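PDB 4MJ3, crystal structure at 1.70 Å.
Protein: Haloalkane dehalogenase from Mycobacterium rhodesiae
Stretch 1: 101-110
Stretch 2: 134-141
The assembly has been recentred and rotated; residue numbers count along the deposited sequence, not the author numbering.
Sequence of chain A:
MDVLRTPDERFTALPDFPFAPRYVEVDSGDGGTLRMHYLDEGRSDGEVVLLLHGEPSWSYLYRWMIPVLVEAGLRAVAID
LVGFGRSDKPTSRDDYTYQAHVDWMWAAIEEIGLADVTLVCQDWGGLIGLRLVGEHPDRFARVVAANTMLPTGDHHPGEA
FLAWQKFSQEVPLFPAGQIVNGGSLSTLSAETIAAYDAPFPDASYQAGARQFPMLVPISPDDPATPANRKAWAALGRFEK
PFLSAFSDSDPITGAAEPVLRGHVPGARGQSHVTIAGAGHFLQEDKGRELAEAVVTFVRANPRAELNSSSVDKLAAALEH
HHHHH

Stretch 1, residues 101-110: HVDWMWAAIE
Stretch 2 (134-141) GEHPDRFA

Residues 101-110 lie within a longer α-helix, with phi/psi near -62/-44 and i-to-i+4 hydrogen bonds such as Glu 110 N to Trp 106 O, 2.9 Å. The second stretch begins as the last two residues of another helix, Gly 134 and Glu 135. His 136 leaves helical geometry at -140/60, a 3-10 segment spans 137-139, with Arg 139 N bonded to His 136 O at 3.0 Å, and Phe 140 is extended at -110/116. The two chains advance in the same sense: CA of Val 102 lies 9.8 Å from CA of Glu 135, CA of Trp 106 lies 9.2 Å from CA of His 136, and CA of Ile 109 lies 9.7 Å from CA of Arg 139. Such spacing leaves room for large side chains between the backbones.

Trp 106, chi1 t and chi2 -116°, covers the largest area, 102 Å², ahead of Arg 139 and His 136; all three point CA-to-CB toward the other stretch. Its six-membered ring stacks face-to-face on the imidazole of His 136 (chi1 m, chi2 -81°), centroids 3.6 Å apart, planes at 4° and CZ2 of Trp 106 3.5 Å from ND1 of His 136. Two flat, polarizable rings can share a large area this way. Phe 140 (m, chi2 -85°), its CA-to-CB bond sideways but its ring end nearer, adds a looser apolar contact, its CE2 4.5 Å from CZ3 of Trp 106.

Arg 139 (t, p, p, chi4 96°) places one guanidinium face over Trp 106, CZ of Arg 139 3.7 Å from CH2 of Trp 106, leaving its N-H groups free to bond in its plane. At that edge, Glu 110 (m, m, chi3 73°) forms a salt bridge: its OE1 accepts hydrogen bonds from Arg 139 NH1 at 2.6 Å and NH2 at 2.8 Å. CG2 of Ile 109 (m, t) makes van der Waals contact 3.8 Å from NH1 of Arg 139. At the other end, Val 102 (t) brings methyl CG1, no hydrogen-bond donor, into van der Waals contact 3.7 Å from OE1 of Glu 135 (m, t, chi3 0°).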

# COMPACT_ATOMS: atom_id res chain seq x y z
N HIS A 101 3.40 -4.74 10.96
CA HIS A 101 2.62 -3.97 9.99
C HIS A 101 1.28 -4.63 9.70
O HIS A 101 0.25 -3.94 9.59
CB HIS A 101 3.39 -3.77 8.68
CG HIS A 101 4.36 -2.63 8.72
ND1 HIS A 101 3.96 -1.32 8.84
CD2 HIS A 101 5.71 -2.61 8.64
CE1 HIS A 101 5.02 -0.53 8.81
NE2 HIS A 101 6.09 -1.29 8.69
N VAL A 102 1.30 -5.94 9.58
CA VAL A 102 0.09 -6.73 9.38
C VAL A 102 -0.86 -6.52 10.56
O VAL A 102 -2.05 -6.26 10.36
CB VAL A 102 0.44 -8.21 9.16
CG1 VAL A 102 -0.77 -9.12 9.34
CG2 VAL A 102 1.05 -8.39 7.78
N ASP A 103 -0.33 -6.62 11.78
CA ASP A 103 -1.17 -6.48 12.98
C ASP A 103 -1.71 -5.05 13.12
O ASP A 103 -2.89 -4.83 13.48
CB ASP A 103 -0.42 -6.91 14.24
CG ASP A 103 -0.17 -8.42 14.31
OD1 ASP A 103 -0.87 -9.18 13.59
OD2 ASP A 103 0.75 -8.84 15.03
N TRP A 104 -0.86 -4.08 12.85
CA TRP A 104 -1.29 -2.67 12.92
C TRP A 104 -2.36 -2.35 11.89
O TRP A 104 -3.39 -1.74 12.21
CB TRP A 104 -0.09 -1.73 12.72
CG TRP A 104 0.86 -1.67 13.86
CD1 TRP A 104 0.58 -1.73 15.19
CD2 TRP A 104 2.28 -1.49 13.76
NE1 TRP A 104 1.74 -1.59 15.93
CE2 TRP A 104 2.79 -1.43 15.08
CE3 TRP A 104 3.16 -1.32 12.69
CZ2 TRP A 104 4.15 -1.24 15.35
CZ3 TRP A 104 4.51 -1.12 12.95
CH2 TRP A 104 5.00 -1.11 14.27
N MSE A 105 -2.17 -2.80 10.66
CA MSE A 105 -3.15 -2.53 9.61
C MSE A 105 -4.48 -3.23 9.88
O MSE A 105 -5.55 -2.63 9.67
CB MSE A 105 -2.59 -2.92 8.25
CG MSE A 105 -3.56 -2.70 7.09
SE MSE A 105 -4.23 -0.84 6.97
CE MSE A 105 -2.60 0.07 6.41
N TRP A 106 -4.43 -4.49 10.32
CA TRP A 106 -5.65 -5.20 10.66
C TRP A 106 -6.38 -4.48 11.78
O TRP A 106 -7.59 -4.29 11.69
CB TRP A 106 -5.40 -6.65 11.04
CG TRP A 106 -6.65 -7.39 11.27
CD1 TRP A 106 -7.06 -7.94 12.44
CD2 TRP A 106 -7.70 -7.64 10.32
NE1 TRP A 106 -8.28 -8.53 12.28
CE2 TRP A 106 -8.70 -8.36 10.99
CE3 TRP A 106 -7.87 -7.34 8.97
CZ2 TRP A 106 -9.87 -8.79 10.36
CZ3 TRP A 106 -9.04 -7.77 8.34
CH2 TRP A 106 -10.01 -8.47 9.02
N ALA A 107 -5.65 -4.04 12.80
CA ALA A 107 -6.27 -3.31 13.90
C ALA A 107 -6.95 -2.02 13.43
O ALA A 107 -8.04 -1.71 13.90
CB ALA A 107 -5.26 -3.01 14.97
N ALA A 108 -6.32 -1.31 12.50
CA ALA A 108 -6.92 -0.12 11.90
C ALA A 108 -8.22 -0.41 11.15
O ALA A 108 -9.25 0.24 11.37
CB ALA A 108 -5.94 0.56 10.98
N ILE A 109 -8.18 -1.43 10.31
CA ILE A 109 -9.37 -1.86 9.57
C ILE A 109 -10.52 -2.20 10.54
O ILE A 109 -11.68 -1.81 10.34
CB ILE A 109 -9.03 -3.06 8.65
CG1 ILE A 109 -8.11 -2.60 7.53
CG2 ILE A 109 -10.28 -3.73 8.08
CD1 ILE A 109 -7.46 -3.72 6.74
N GLU A 110 -10.20 -2.96 11.59
CA GLU A 110 -11.18 -3.36 12.58
C GLU A 110 -11.76 -2.17 13.34
O GLU A 110 -12.96 -2.13 13.62
CB GLU A 110 -10.58 -4.36 13.55
CG GLU A 110 -10.29 -5.72 12.95
CD GLU A 110 -11.53 -6.58 12.86
OE1 GLU A 110 -12.39 -6.30 12.00
OE2 GLU A 110 -11.65 -7.55 13.65
N GLY A 134 -5.33 -13.32 2.76
CA GLY A 134 -5.08 -14.72 3.12
C GLY A 134 -5.51 -15.06 4.54
O GLY A 134 -6.05 -16.13 4.77
N GLU A 135 -5.28 -14.15 5.48
CA GLU A 135 -5.57 -14.38 6.88
C GLU A 135 -7.03 -14.09 7.28
O GLU A 135 -7.52 -14.66 8.24
CB GLU A 135 -4.58 -13.59 7.74
CG GLU A 135 -3.16 -14.07 7.52
CD GLU A 135 -2.09 -13.36 8.33
OE1 GLU A 135 -2.40 -12.45 9.11
OE2 GLU A 135 -0.90 -13.72 8.16
N HIS A 136 -7.72 -13.23 6.53
CA HIS A 136 -9.10 -12.86 6.82
C HIS A 136 -9.90 -12.76 5.53
O HIS A 136 -10.43 -11.70 5.20
CB HIS A 136 -9.13 -11.52 7.56
CG HIS A 136 -8.24 -11.48 8.77
ND1 HIS A 136 -8.62 -12.00 9.98
CD2 HIS A 136 -7.00 -10.97 8.94
CE1 HIS A 136 -7.64 -11.83 10.86
NE2 HIS A 136 -6.64 -11.22 10.25
N PRO A 137 -10.00 -13.86 4.77
CA PRO A 137 -10.65 -13.77 3.46
C PRO A 137 -12.12 -13.30 3.49
O PRO A 137 -12.56 -12.65 2.56
CB PRO A 137 -10.54 -15.19 2.90
CG PRO A 137 -10.33 -16.06 4.09
CD PRO A 137 -9.52 -15.22 5.04
N ASP A 138 -12.83 -13.59 4.58
CA ASP A 138 -14.23 -13.18 4.71
C ASP A 138 -14.41 -11.66 4.75
O ASP A 138 -15.50 -11.19 4.48
CB ASP A 138 -14.88 -13.78 5.97
CG ASP A 138 -15.05 -15.29 5.88
OD1 ASP A 138 -14.89 -15.87 4.78
OD2 ASP A 138 -15.36 -15.89 6.92
N ARG A 139 -13.37 -10.91 5.08
CA ARG A 139 -13.45 -9.45 5.13
C ARG A 139 -13.44 -8.80 3.74
O ARG A 139 -13.88 -7.65 3.59
CB ARG A 139 -12.31 -8.88 5.97
CG ARG A 139 -12.29 -7.35 6.14
CD ARG A 139 -13.56 -6.85 6.79
NE ARG A 139 -13.82 -7.62 8.00
CZ ARG A 139 -13.46 -7.26 9.23
NH1 ARG A 139 -12.89 -6.09 9.47
NH2 ARG A 139 -13.70 -8.09 10.24
N PHE A 140 -12.92 -9.52 2.74
CA PHE A 140 -12.67 -8.95 1.41
C PHE A 140 -13.63 -9.48 0.35
O PHE A 140 -13.64 -10.68 0.06
CB PHE A 140 -11.22 -9.19 1.01
CG PHE A 140 -10.25 -8.56 1.96
CD1 PHE A 140 -9.88 -7.22 1.81
CD2 PHE A 140 -9.77 -9.26 3.06
CE1 PHE A 140 -9.02 -6.62 2.71
CE2 PHE A 140 -8.90 -8.67 3.96
CZ PHE A 140 -8.53 -7.34 3.79
N ALA A 141 -14.45 -8.59 -0.20
CA ALA A 141 -15.36 -8.96 -1.27
C ALA A 141 -14.62 -9.14 -2.60
O ALA A 141 -15.00 -10.01 -3.40
CB ALA A 141 -16.45 -7.90 -1.42